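Local structure of SxtG (Microseira wollei, 6U1R) at residues M49-E54 and S128-A133; A152-Y157 and P183-A188; D187-F192 and F205-F210; F210-D215 and N235-E240; A216-R221 and S231-S236. The protein is an amidinotransferase of the saxitoxin biosynthetic pathway, probably moving an amidino group to an amine through a covalent cysteine intermediate. All blocks are in the same frame, centred on the assembly; numbering follows the deposited sequence.

Contact 1. Residues M49-E54 and S128-A133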
# COMPACT_ATOMS: atom_id res chain seq x y z
N MET A 49 18.51 14.16 -4.73
CA MET A 49 17.93 15.50 -4.79
C MET A 49 17.72 16.02 -3.38
O MET A 49 17.35 15.27 -2.48
CB MET A 49 16.57 15.48 -5.52
CG MET A 49 16.61 14.81 -6.89
SD MET A 49 17.58 15.72 -8.10
CE MET A 49 16.61 17.21 -8.25
N LEU A 50 17.95 17.32 -3.18
CA LEU A 50 17.82 17.90 -1.85
C LEU A 50 16.40 17.71 -1.31
O LEU A 50 15.42 17.67 -2.08
CB LEU A 50 18.16 19.39 -1.88
CG LEU A 50 19.60 19.81 -2.17
CD1 LEU A 50 19.68 21.35 -2.20
CD2 LEU A 50 20.55 19.22 -1.12
N PRO A 51 16.25 17.60 0.01
CA PRO A 51 14.92 17.62 0.62
C PRO A 51 14.17 18.89 0.25
O PRO A 51 14.78 19.95 0.08
CB PRO A 51 15.21 17.58 2.13
CG PRO A 51 16.61 17.17 2.26
CD PRO A 51 17.32 17.62 1.02
N ALA A 52 12.85 18.78 0.19
CA ALA A 52 11.99 19.93 -0.03
C ALA A 52 11.63 20.57 1.30
O ALA A 52 11.34 19.88 2.29
CB ALA A 52 10.71 19.51 -0.76
N LEU A 53 11.61 21.91 1.30
CA LEU A 53 11.37 22.66 2.52
C LEU A 53 9.95 22.50 3.03
O LEU A 53 9.71 22.49 4.25
CB LEU A 53 11.67 24.15 2.25
CG LEU A 53 11.73 25.12 3.41
CD1 LEU A 53 12.87 24.76 4.37
CD2 LEU A 53 11.92 26.55 2.86
N GLU A 54 8.99 22.36 2.11
CA GLU A 54 7.58 22.40 2.48
C GLU A 54 6.89 21.10 2.10
O GLU A 54 7.32 20.43 1.15
CB GLU A 54 6.85 23.58 1.79
CG GLU A 54 7.46 24.95 2.06
CD GLU A 54 6.86 25.65 3.27
OE1 GLU A 54 7.25 26.81 3.54
OE2 GLU A 54 6.00 25.05 3.95
N SER A 128 10.52 16.92 -7.90
CA SER A 128 11.44 15.78 -7.91
C SER A 128 11.10 14.88 -6.73
O SER A 128 10.31 15.23 -5.85
CB SER A 128 12.90 16.22 -7.82
OG SER A 128 13.19 16.76 -6.53
N GLY A 129 11.72 13.71 -6.73
CA GLY A 129 11.80 12.91 -5.53
C GLY A 129 12.93 13.36 -4.63
O GLY A 129 13.40 14.50 -4.70
N PHE A 130 13.36 12.44 -3.75
CA PHE A 130 14.42 12.69 -2.78
C PHE A 130 15.62 11.85 -3.20
O PHE A 130 16.38 12.27 -4.09
CB PHE A 130 13.90 12.41 -1.35
CG PHE A 130 14.95 12.54 -0.24
CD1 PHE A 130 15.88 13.57 -0.25
CD2 PHE A 130 14.98 11.63 0.82
CE1 PHE A 130 16.83 13.70 0.77
CE2 PHE A 130 15.93 11.76 1.86
CZ PHE A 130 16.85 12.78 1.83
N CYS A 131 15.79 10.64 -2.67
CA CYS A 131 16.95 9.79 -2.96
C CYS A 131 16.71 8.43 -2.32
O CYS A 131 15.69 8.20 -1.64
CB CYS A 131 18.25 10.44 -2.46
SG CYS A 131 18.47 10.52 -0.68
N ALA A 132 17.66 7.51 -2.51
CA ALA A 132 17.57 6.18 -1.91
C ALA A 132 18.68 5.97 -0.88
O ALA A 132 19.18 4.85 -0.71
CB ALA A 132 17.62 5.10 -2.99
N ALA A 133 19.04 7.02 -0.15
CA ALA A 133 20.08 6.93 0.87
C ALA A 133 19.59 6.27 2.15
O ALA A 133 20.41 5.73 2.91
CB ALA A 133 20.63 8.33 1.17
O HOH W 1 13.20 16.01 -2.20
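M49 and F130 make the one direct hydrogen bond of this contact: M49 N donates to F130 O at 2.9 Å, with an angle of 158° at the hydrogen and the donor tilted from the carbonyl plane. A second polar link runs through water 1, which donates both to L50 O, at 2.8 Å, and to G129 O. That same G129 O is held by S128 OG, which approaches in the carbonyl plane on a lone pair, so the water and the serine hydroxyl share one acceptor.

The van der Waals packing is carried by M49, P51 and the F130 ring. M49 CB lies 3.4 Å from G129 O, and the chain beyond it, bent at chi2 (-67°) and chi3 (-66°), folds back until M49 CE lies 3.9 Å from S128 CB. F130 CG, anti to the backbone N, carries the ring back toward M49 and P51. There M49 O sits at the ring edge, 3.2 Å from F130 CD1, while the apolar pair, P51 CG on F130 CE1, packs obliquely at 3.8 Å. One face of the ring is covered by the sulfur of its own neighbour C131, SG standing 3.6 Å above the plane and over the centre.

All the residues that touch are buried, and F130 lies about 7 Å, side chain to side chain, from H264, a predicted active-site residue. The contact joins the lead-in to helix 53-57 with the loop between strand 125-126 and helix 135-138; L50 also packs on V72 of helix 63-72.

Contact 2. Residues A152-Y157 and P183-A188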
# COMPACT_ATOMS: atom_id res chain seq x y z
N ALA A 152 4.41 10.51 4.80
CA ALA A 152 3.75 11.82 4.75
C ALA A 152 4.42 12.80 3.79
O ALA A 152 3.78 13.77 3.35
CB ALA A 152 3.70 12.44 6.15
N ASP A 153 5.69 12.57 3.46
CA ASP A 153 6.44 13.49 2.61
C ASP A 153 6.13 13.22 1.14
O ASP A 153 6.52 12.18 0.58
CB ASP A 153 7.93 13.38 2.92
CG ASP A 153 8.75 14.48 2.25
OD1 ASP A 153 8.36 14.90 1.15
OD2 ASP A 153 9.76 14.91 2.84
N ARG A 154 5.40 14.15 0.52
CA ARG A 154 5.02 14.03 -0.89
C ARG A 154 6.20 13.72 -1.80
O ARG A 154 6.05 12.96 -2.75
CB ARG A 154 4.35 15.33 -1.35
CG ARG A 154 2.98 15.59 -0.75
CD ARG A 154 2.58 17.03 -1.02
NE ARG A 154 1.19 17.30 -0.66
CZ ARG A 154 0.70 18.51 -0.43
NH1 ARG A 154 1.50 19.59 -0.51
NH2 ARG A 154 -0.59 18.66 -0.13
N ASN A 155 7.36 14.32 -1.55
CA ASN A 155 8.49 14.07 -2.45
C ASN A 155 8.99 12.63 -2.38
O ASN A 155 9.75 12.21 -3.25
CB ASN A 155 9.62 15.03 -2.15
CG ASN A 155 9.26 16.46 -2.46
OD1 ASN A 155 8.64 17.13 -1.64
ND2 ASN A 155 9.62 16.93 -3.66
N ARG A 156 8.61 11.89 -1.34
CA ARG A 156 9.05 10.51 -1.17
C ARG A 156 8.00 9.48 -1.61
O ARG A 156 8.17 8.29 -1.35
CB ARG A 156 9.46 10.30 0.30
CG ARG A 156 10.39 11.40 0.81
CD ARG A 156 10.96 11.09 2.19
NE ARG A 156 11.98 10.05 2.15
CZ ARG A 156 12.73 9.69 3.19
NH1 ARG A 156 12.56 10.29 4.36
NH2 ARG A 156 13.66 8.75 3.05
N TYR A 157 6.97 9.92 -2.34
CA TYR A 157 5.84 9.07 -2.72
C TYR A 157 6.26 7.83 -3.49
O TYR A 157 5.59 6.78 -3.41
CB TYR A 157 4.90 9.88 -3.61
CG TYR A 157 3.41 9.63 -3.48
CD1 TYR A 157 2.76 9.76 -2.26
CD2 TYR A 157 2.64 9.36 -4.60
CE1 TYR A 157 1.39 9.59 -2.16
CE2 TYR A 157 1.29 9.20 -4.52
CZ TYR A 157 0.66 9.33 -3.30
OH TYR A 157 -0.71 9.16 -3.28
N PRO A 183 -1.18 7.13 0.99
CA PRO A 183 -1.96 8.30 1.42
C PRO A 183 -2.20 9.27 0.28
O PRO A 183 -1.44 9.34 -0.69
CB PRO A 183 -1.11 8.92 2.53
CG PRO A 183 0.31 8.52 2.19
CD PRO A 183 0.16 7.11 1.63
N GLN A 184 -3.27 10.06 0.43
CA GLN A 184 -3.63 11.08 -0.55
C GLN A 184 -2.73 12.30 -0.44
O GLN A 184 -2.43 12.94 -1.45
CB GLN A 184 -5.09 11.50 -0.34
CG GLN A 184 -6.11 10.39 -0.56
CD GLN A 184 -7.55 10.88 -0.50
OE1 GLN A 184 -8.08 11.23 0.56
NE2 GLN A 184 -8.19 10.93 -1.65
N LEU A 185 -2.34 12.65 0.79
CA LEU A 185 -1.46 13.77 1.09
C LEU A 185 -2.07 15.09 0.60
O LEU A 185 -1.37 15.98 0.11
CB LEU A 185 -0.06 13.55 0.53
CG LEU A 185 0.61 12.24 0.99
CD1 LEU A 185 2.08 12.14 0.52
CD2 LEU A 185 0.55 12.12 2.51
N PHE A 186 -3.39 15.22 0.78
CA PHE A 186 -4.04 16.52 0.64
C PHE A 186 -3.48 17.52 1.65
O PHE A 186 -2.88 17.17 2.67
CB PHE A 186 -5.55 16.38 0.87
CG PHE A 186 -6.31 15.62 -0.19
CD1 PHE A 186 -5.70 15.15 -1.35
CD2 PHE A 186 -7.67 15.39 -0.03
CE1 PHE A 186 -6.44 14.47 -2.32
CE2 PHE A 186 -8.40 14.72 -0.99
CZ PHE A 186 -7.79 14.27 -2.13
N ASP A 187 -3.75 18.81 1.38
CA ASP A 187 -3.36 19.84 2.33
C ASP A 187 -3.89 19.55 3.74
O ASP A 187 -3.26 19.94 4.72
CB ASP A 187 -3.85 21.21 1.87
CG ASP A 187 -3.01 21.79 0.74
OD1 ASP A 187 -1.95 21.23 0.37
OD2 ASP A 187 -3.43 22.85 0.22
N ALA A 188 -5.05 18.88 3.85
CA ALA A 188 -5.63 18.60 5.16
C ALA A 188 -4.74 17.74 6.06
O ALA A 188 -4.98 17.68 7.27
CB ALA A 188 -6.99 17.91 5.00
O HOH W 2 0.67 22.39 0.03
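L185 O is gripped side-on by R154, which brings two nitrogens to the one atom: NH2 at 2.8 Å from L185 O and NE at 3.0 Å from it. The carbonyl oxygen lies within 6° of the guanidinium plane. R154 NH2 also forms a salt bridge to D187 OD1 at 3.0 Å, nearly straight at 172°, meeting the carboxylate on its anti side although the two planes are turned 45° apart. Water 2 closes the ring, accepting from R154 NH1 and donating to D187 OD1. Three partners in its plane thus fix the rotation of the guanidinium, which the extended chain from CG to NE carries across to the other segment.

Y157 OH donates to P183 O at 2.7 Å, with the acceptor at the edge of the ring. Between the two polar grips lies L185. Its CD1 packs on Y157 CD1 at 3.7 Å, touches R154 CG and, like CD2, meets A152 O; that carbonyl is hydrogen-bonded by Y190 OH. The backbone of L185 is held as well, since E211 takes the N-H groups of Q184 and L185.

The contact ties the loop between strand 145-148 and helix 164-172 to the loop that follows strand 176-179. A152 and D153 rest on I56 of helix 53-57, R154 on V126 of strand 125-126, and F186 meets W161 of the second subunit edge-to-face.

Contact 3. Residues D187-F192 and F205-F210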
# COMPACT_ATOMS: atom_id res chain seq x y z
N ASP A 187 -3.75 18.81 1.38
CA ASP A 187 -3.36 19.84 2.33
C ASP A 187 -3.89 19.55 3.74
O ASP A 187 -3.26 19.94 4.72
CB ASP A 187 -3.85 21.21 1.87
CG ASP A 187 -3.01 21.79 0.74
OD1 ASP A 187 -1.95 21.23 0.37
OD2 ASP A 187 -3.43 22.85 0.22
N ALA A 188 -5.05 18.88 3.85
CA ALA A 188 -5.63 18.60 5.16
C ALA A 188 -4.74 17.74 6.06
O ALA A 188 -4.98 17.68 7.27
CB ALA A 188 -6.99 17.91 5.00
N GLN A 189 -3.74 17.06 5.50
CA GLN A 189 -2.80 16.24 6.28
C GLN A 189 -1.77 17.08 7.03
O GLN A 189 -1.03 16.54 7.85
CB GLN A 189 -2.12 15.23 5.33
CG GLN A 189 -1.16 14.23 6.02
CD GLN A 189 -1.83 13.35 7.06
OE1 GLN A 189 -3.06 13.26 7.12
NE2 GLN A 189 -1.02 12.68 7.89
N TYR A 190 -1.72 18.40 6.80
CA TYR A 190 -0.69 19.25 7.37
C TYR A 190 -1.33 20.46 8.04
O TYR A 190 -2.29 21.03 7.52
CB TYR A 190 0.31 19.70 6.29
CG TYR A 190 0.75 18.59 5.36
CD1 TYR A 190 1.65 17.63 5.77
CD2 TYR A 190 0.23 18.50 4.07
CE1 TYR A 190 2.05 16.59 4.91
CE2 TYR A 190 0.61 17.49 3.21
CZ TYR A 190 1.53 16.53 3.64
OH TYR A 190 1.88 15.53 2.76
N ASP A 191 -0.76 20.86 9.18
CA ASP A 191 -1.22 22.02 9.95
C ASP A 191 -0.49 23.24 9.43
O ASP A 191 0.66 23.49 9.80
CB ASP A 191 -0.98 21.79 11.44
CG ASP A 191 -1.41 22.97 12.30
OD1 ASP A 191 -1.87 23.98 11.75
OD2 ASP A 191 -1.24 22.87 13.53
N PHE A 192 -1.14 24.02 8.58
CA PHE A 192 -0.44 25.18 8.03
C PHE A 192 -0.38 26.35 9.00
O PHE A 192 0.24 27.37 8.68
CB PHE A 192 -1.09 25.59 6.71
CG PHE A 192 -0.78 24.65 5.58
CD1 PHE A 192 0.41 24.77 4.88
CD2 PHE A 192 -1.64 23.61 5.25
CE1 PHE A 192 0.72 23.89 3.84
CE2 PHE A 192 -1.35 22.73 4.22
CZ PHE A 192 -0.16 22.87 3.51
N PHE A 205 3.15 18.30 16.47
CA PHE A 205 3.86 18.15 15.21
C PHE A 205 2.98 18.61 14.06
O PHE A 205 1.79 18.85 14.23
CB PHE A 205 4.31 16.70 15.02
CG PHE A 205 5.12 16.21 16.16
CD1 PHE A 205 6.43 16.62 16.32
CD2 PHE A 205 4.56 15.37 17.10
CE1 PHE A 205 7.18 16.19 17.38
CE2 PHE A 205 5.31 14.94 18.19
CZ PHE A 205 6.62 15.35 18.32
N VAL A 206 3.59 18.72 12.88
CA VAL A 206 2.93 19.36 11.74
C VAL A 206 1.86 18.47 11.09
O VAL A 206 0.89 18.99 10.53
CB VAL A 206 3.97 19.83 10.71
CG1 VAL A 206 4.63 18.67 10.03
CG2 VAL A 206 3.34 20.76 9.68
N VAL A 207 2.00 17.14 11.14
CA VAL A 207 0.96 16.30 10.54
C VAL A 207 -0.28 16.30 11.43
O VAL A 207 -0.20 16.42 12.67
CB VAL A 207 1.42 14.86 10.26
CG1 VAL A 207 2.29 14.80 9.00
CG2 VAL A 207 2.10 14.25 11.45
N THR A 208 -1.43 16.17 10.78
CA THR A 208 -2.74 16.13 11.40
C THR A 208 -3.19 14.68 11.52
O THR A 208 -2.40 13.75 11.33
CB THR A 208 -3.76 16.92 10.57
OG1 THR A 208 -3.98 16.22 9.34
CG2 THR A 208 -3.26 18.32 10.27
N GLU A 209 -4.48 14.48 11.81
CA GLU A 209 -5.09 13.15 11.85
C GLU A 209 -6.03 12.92 10.67
O GLU A 209 -7.00 12.16 10.77
CB GLU A 209 -5.81 12.93 13.17
CG GLU A 209 -4.87 12.92 14.40
CD GLU A 209 -3.84 11.79 14.35
OE1 GLU A 209 -4.16 10.70 13.83
OE2 GLU A 209 -2.72 12.00 14.87
N PHE A 210 -5.75 13.54 9.53
CA PHE A 210 -6.59 13.37 8.35
C PHE A 210 -6.55 11.93 7.82
O PHE A 210 -7.59 11.35 7.49
CB PHE A 210 -6.16 14.39 7.30
CG PHE A 210 -6.69 14.14 5.92
CD1 PHE A 210 -8.01 14.40 5.61
CD2 PHE A 210 -5.84 13.69 4.93
CE1 PHE A 210 -8.48 14.19 4.33
CE2 PHE A 210 -6.30 13.47 3.66
CZ PHE A 210 -7.63 13.72 3.35
O HOH W 3 -0.34 20.40 15.07
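Y190 and V207 form an isolated antiparallel bridge as a non-hydrogen-bonded pair, lying between the hydrogen bonds T208 N to Q189 O at 3.0 Å and D191 N to V206 O at 2.8 Å, with CA-H...O contacts from V207 CA to Q189 O and from Y190 CA to V206 O. T208 OG1 donates to A188 O at 2.7 Å, in the carbonyl plane and on a lone pair. The same hydroxyl accepts from F210 N, closing an ST turn, while T208 CG2 packs against the backbone of Y190.

F210 is met from two directions. A188 CB lies over one face in a CH-pi contact, 4.0 Å from the ring centroid of F210, whereas Q189 OE1 comes in at the edge, 3.6 Å from F210 CD2. The Q189 chain, bent at chi2 (60°), runs alongside V207, pointing the same way; OE1 accepts from E211 N. K168 of the second subunit makes a cation-pi contact with the F210 ring. Water 3 lies between D191 OD2 and F205 O.

The bridge joins two arms, 187-192 and 205-210, of the long loop between strands 176-179 and 219-222, beside the subunit interface.

Contact 4. Residues F210-D215 and N235-E240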
# COMPACT_ATOMS: atom_id res chain seq x y z
N PHE A 210 -5.75 13.54 9.53
CA PHE A 210 -6.59 13.37 8.35
C PHE A 210 -6.55 11.93 7.82
O PHE A 210 -7.59 11.35 7.49
CB PHE A 210 -6.16 14.39 7.30
CG PHE A 210 -6.69 14.14 5.92
CD1 PHE A 210 -8.01 14.40 5.61
CD2 PHE A 210 -5.84 13.69 4.93
CE1 PHE A 210 -8.48 14.19 4.33
CE2 PHE A 210 -6.30 13.47 3.66
CZ PHE A 210 -7.63 13.72 3.35
N GLU A 211 -5.36 11.33 7.73
CA GLU A 211 -5.22 9.98 7.20
C GLU A 211 -3.98 9.32 7.79
O GLU A 211 -3.10 10.01 8.31
CB GLU A 211 -5.14 9.99 5.67
CG GLU A 211 -3.82 10.52 5.16
CD GLU A 211 -3.85 10.79 3.68
OE1 GLU A 211 -4.56 10.07 2.93
OE2 GLU A 211 -3.15 11.73 3.28
N PRO A 212 -3.88 7.99 7.70
CA PRO A 212 -2.73 7.29 8.30
C PRO A 212 -1.43 7.59 7.57
O PRO A 212 -1.33 7.34 6.36
CB PRO A 212 -3.10 5.81 8.17
CG PRO A 212 -4.56 5.76 7.91
CD PRO A 212 -4.94 7.06 7.28
N THR A 213 -0.41 8.07 8.30
CA THR A 213 0.94 8.22 7.77
C THR A 213 1.96 7.80 8.83
O THR A 213 1.77 8.05 10.03
CB THR A 213 1.29 9.66 7.28
OG1 THR A 213 1.15 10.62 8.34
CG2 THR A 213 0.42 10.06 6.11
N PHE A 214 3.01 7.13 8.37
CA PHE A 214 4.18 6.92 9.22
C PHE A 214 5.39 6.63 8.34
O PHE A 214 5.27 6.15 7.21
CB PHE A 214 3.97 5.77 10.24
CG PHE A 214 3.85 4.39 9.65
CD1 PHE A 214 5.00 3.65 9.35
CD2 PHE A 214 2.61 3.80 9.42
CE1 PHE A 214 4.90 2.38 8.83
CE2 PHE A 214 2.51 2.51 8.91
CZ PHE A 214 3.64 1.80 8.61
N ASP A 215 6.56 6.97 8.89
CA ASP A 215 7.85 6.53 8.38
C ASP A 215 8.30 5.33 9.20
O ASP A 215 8.16 5.31 10.43
CB ASP A 215 8.91 7.62 8.49
CG ASP A 215 8.80 8.69 7.40
OD1 ASP A 215 7.74 8.81 6.77
OD2 ASP A 215 9.80 9.41 7.20
N ASN A 235 1.64 10.03 12.57
CA ASN A 235 0.52 10.46 13.39
C ASN A 235 -0.15 9.27 14.08
O ASN A 235 0.28 8.12 13.97
CB ASN A 235 -0.50 11.26 12.56
CG ASN A 235 -1.15 10.46 11.44
OD1 ASN A 235 -0.87 9.28 11.24
ND2 ASN A 235 -2.03 11.12 10.70
N SER A 236 -1.17 9.57 14.88
CA SER A 236 -1.82 8.53 15.67
C SER A 236 -2.50 7.50 14.77
O SER A 236 -2.50 6.31 15.07
CB SER A 236 -2.82 9.14 16.67
OG SER A 236 -2.16 9.86 17.70
N LEU A 237 -3.09 7.95 13.66
CA LEU A 237 -3.74 7.01 12.74
C LEU A 237 -2.71 6.04 12.15
O LEU A 237 -3.01 4.86 11.93
CB LEU A 237 -4.45 7.75 11.60
CG LEU A 237 -5.85 8.34 11.84
CD1 LEU A 237 -6.38 8.94 10.52
CD2 LEU A 237 -6.81 7.31 12.39
N GLY A 238 -1.52 6.54 11.83
CA GLY A 238 -0.49 5.66 11.29
C GLY A 238 -0.04 4.63 12.30
O GLY A 238 0.14 3.45 11.96
N ILE A 239 0.15 5.04 13.56
CA ILE A 239 0.50 4.10 14.61
C ILE A 239 -0.61 3.08 14.80
O ILE A 239 -0.36 1.88 14.94
CB ILE A 239 0.79 4.86 15.92
CG1 ILE A 239 2.06 5.69 15.80
CG2 ILE A 239 0.90 3.91 17.11
CD1 ILE A 239 2.21 6.71 16.88
N GLU A 240 -1.87 3.57 14.82
CA GLU A 240 -3.03 2.69 14.97
C GLU A 240 -3.10 1.69 13.82
O GLU A 240 -3.44 0.51 14.03
CB GLU A 240 -4.32 3.52 15.03
CG GLU A 240 -5.57 2.70 15.39
CD GLU A 240 -6.90 3.46 15.28
OE1 GLU A 240 -6.94 4.61 14.77
OE2 GLU A 240 -7.93 2.88 15.70
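E211 and T213 meet N235, which takes part in all three hydrogen bonds across the contact. N235 CG sits between its backbone N and carbonyl carbon (chi1 64°), and both ends of the amide are used. ND2 of N235 donates to E211 O at 2.8 Å, nearly straight at 168° and with the acceptor close to the amide plane; T208 O is a second acceptor for this nitrogen. N235 OD1 accepts from T213 N at 3.2 Å across the contact and from G238 N, at 2.9 Å, within its own helix, the two donors arriving from opposite faces of the amide. N235 N in turn donates to T213 O.

The packing is led by L237 and G238. L237 CB rests on P212 CA at 3.7 Å, and L237 CD1 reaches the backbone of E211 and, at 4.0 Å, P212 CD. G238 has no side chain, and the loop backbone packs directly on its CA, which makes a CA-H...O contact to T213 O at 3.5 Å. Past it, F214 CD2 lies 3.6 Å from G238 O.

As N-cap of helix 236-245, N235 satisfies a first-turn N-H and the loop with the same amide. The E209 carboxylate takes S236 N and L237 N. Both polar ends of N235 are buried and bonded, which holds the helix start to the chain leading into D215, a predicted active-site residue whose OD2 is hydrogen-bonded to H264.

Contact 5. Residues A216-R221 and S231-S236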
# COMPACT_ATOMS: atom_id res chain seq x y z
N ALA A 216 8.90 4.34 8.53
CA ALA A 216 9.29 3.14 9.25
C ALA A 216 10.35 3.44 10.30
O ALA A 216 10.41 2.77 11.34
CB ALA A 216 9.79 2.09 8.25
N ALA A 217 11.17 4.45 10.06
CA ALA A 217 12.26 4.75 10.99
C ALA A 217 11.80 5.50 12.23
O ALA A 217 12.64 5.81 13.09
CB ALA A 217 13.34 5.55 10.27
N ASP A 218 10.50 5.78 12.38
CA ASP A 218 9.97 6.20 13.68
C ASP A 218 9.71 5.02 14.63
O ASP A 218 9.14 5.23 15.72
CB ASP A 218 8.68 7.02 13.50
CG ASP A 218 8.95 8.50 13.29
OD1 ASP A 218 9.84 9.04 13.99
OD2 ASP A 218 8.28 9.11 12.42
N PHE A 219 10.14 3.81 14.25
CA PHE A 219 9.97 2.60 15.05
C PHE A 219 11.28 1.82 15.16
O PHE A 219 12.09 1.81 14.23
CB PHE A 219 8.89 1.69 14.46
CG PHE A 219 7.56 2.36 14.32
CD1 PHE A 219 7.26 3.10 13.18
CD2 PHE A 219 6.62 2.28 15.33
CE1 PHE A 219 6.05 3.73 13.05
CE2 PHE A 219 5.39 2.91 15.19
CZ PHE A 219 5.11 3.64 14.06
N VAL A 220 11.50 1.20 16.33
CA VAL A 220 12.59 0.25 16.53
C VAL A 220 12.01 -1.03 17.11
O VAL A 220 10.99 -1.02 17.79
CB VAL A 220 13.71 0.81 17.43
CG1 VAL A 220 14.55 1.79 16.66
CG2 VAL A 220 13.13 1.46 18.69
N ARG A 221 12.67 -2.16 16.81
CA ARG A 221 12.08 -3.50 16.97
C ARG A 221 12.77 -4.32 18.05
O ARG A 221 13.99 -4.53 17.99
CB ARG A 221 12.16 -4.25 15.64
CG ARG A 221 11.27 -3.62 14.52
CD ARG A 221 11.62 -4.10 13.11
NE ARG A 221 13.04 -3.85 12.90
CZ ARG A 221 13.92 -4.75 12.51
NH1 ARG A 221 13.56 -5.99 12.14
NH2 ARG A 221 15.20 -4.40 12.47
N SER A 231 5.68 12.06 15.40
CA SER A 231 6.72 12.94 14.87
C SER A 231 6.10 13.86 13.83
O SER A 231 4.88 13.87 13.64
CB SER A 231 7.86 12.14 14.24
OG SER A 231 7.41 11.57 13.04
N HIS A 232 6.94 14.64 13.14
CA HIS A 232 6.42 15.45 12.05
C HIS A 232 5.92 14.65 10.86
O HIS A 232 5.32 15.25 9.97
CB HIS A 232 7.47 16.46 11.60
CG HIS A 232 7.67 17.55 12.60
ND1 HIS A 232 6.65 18.41 12.97
CD2 HIS A 232 8.74 17.91 13.34
CE1 HIS A 232 7.10 19.26 13.88
NE2 HIS A 232 8.37 18.98 14.12
N VAL A 233 6.13 13.33 10.80
CA VAL A 233 5.59 12.52 9.72
C VAL A 233 4.71 11.36 10.18
O VAL A 233 3.96 10.81 9.36
CB VAL A 233 6.71 11.98 8.80
CG1 VAL A 233 7.48 13.14 8.17
CG2 VAL A 233 7.65 11.06 9.56
N THR A 234 4.74 10.97 11.46
CA THR A 234 3.99 9.81 11.96
C THR A 234 2.90 10.30 12.90
O THR A 234 3.21 10.95 13.91
CB THR A 234 4.93 8.83 12.67
OG1 THR A 234 5.84 8.25 11.71
CG2 THR A 234 4.15 7.70 13.32
N ASN A 235 1.64 10.03 12.57
CA ASN A 235 0.52 10.46 13.39
C ASN A 235 -0.15 9.27 14.08
O ASN A 235 0.28 8.12 13.97
CB ASN A 235 -0.50 11.26 12.56
CG ASN A 235 -1.15 10.46 11.44
OD1 ASN A 235 -0.87 9.28 11.24
ND2 ASN A 235 -2.03 11.12 10.70
N SER A 236 -1.17 9.57 14.88
CA SER A 236 -1.82 8.53 15.67
C SER A 236 -2.50 7.50 14.77
O SER A 236 -2.50 6.31 15.07
CB SER A 236 -2.82 9.14 16.67
OG SER A 236 -2.16 9.86 17.70
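D218 OD2 receives two hydroxyl hydrogen bonds from the other segment, T234 OG1 and S231 OG each donating from 2.7 Å away from that oxygen. Both come from the same face of the carboxylate: the threonine on the anti side and 21° out of plane, the serine from higher above it, at 37°. D218 and T234 meet tip to tip, T234 OG1 being turned to D218 from beside its backbone N, anti to the carbonyl carbon (chi1 -67°). V233 CG2 packs at 3.5 Å from the same D218 OD2.

Behind these contacts, S231 OG accepts from V233 N at 3.1 Å and from T234 N, forming an ST turn and an ST motif that fix the hydroxyl where it can donate to the aspartate. T234 OG1 also accepts from D215 N. The other carboxylate oxygen, D218 OD1, accepts from Q229 NE2, so the buried carboxylate is held by three donors. The D218 side chain lies about 4 Å from that of H264, and the V233 side chain about 3 Å from that of D215, both predicted active-site residues.

F219 begins strand 219-222, which pairs antiparallel with 225-229. Its ring touches T234 CG2 obliquely and packs on I239 and L242 of helix 236-245, while A217 rests on R136 and D137 of helix 135-138.

How the contacts relate
Contact 1 closes along the chain before the others open. Its centre is about 13 Å from that of contact 2, which it touches through S128 O and N155 ND2. Contacts 2 and 3 share D187 and A188, their centres about 10 Å apart. F210 passes from contact 3 to contact 4; N235 and S236 belong to both contacts 4 and 5, whose centres are about 8 Å apart. The series thus runs from the lead-in to helix 53-57, through the long loop before strand 219-222, to the start of helix 236-245. Contacts 2, 3 and 4 meet the second subunit. Contact 4 holds the predicted active-site D215, and contact 5 begins at the next residue; the loop 183-215 thus runs from the subunit interface to the predicted active site.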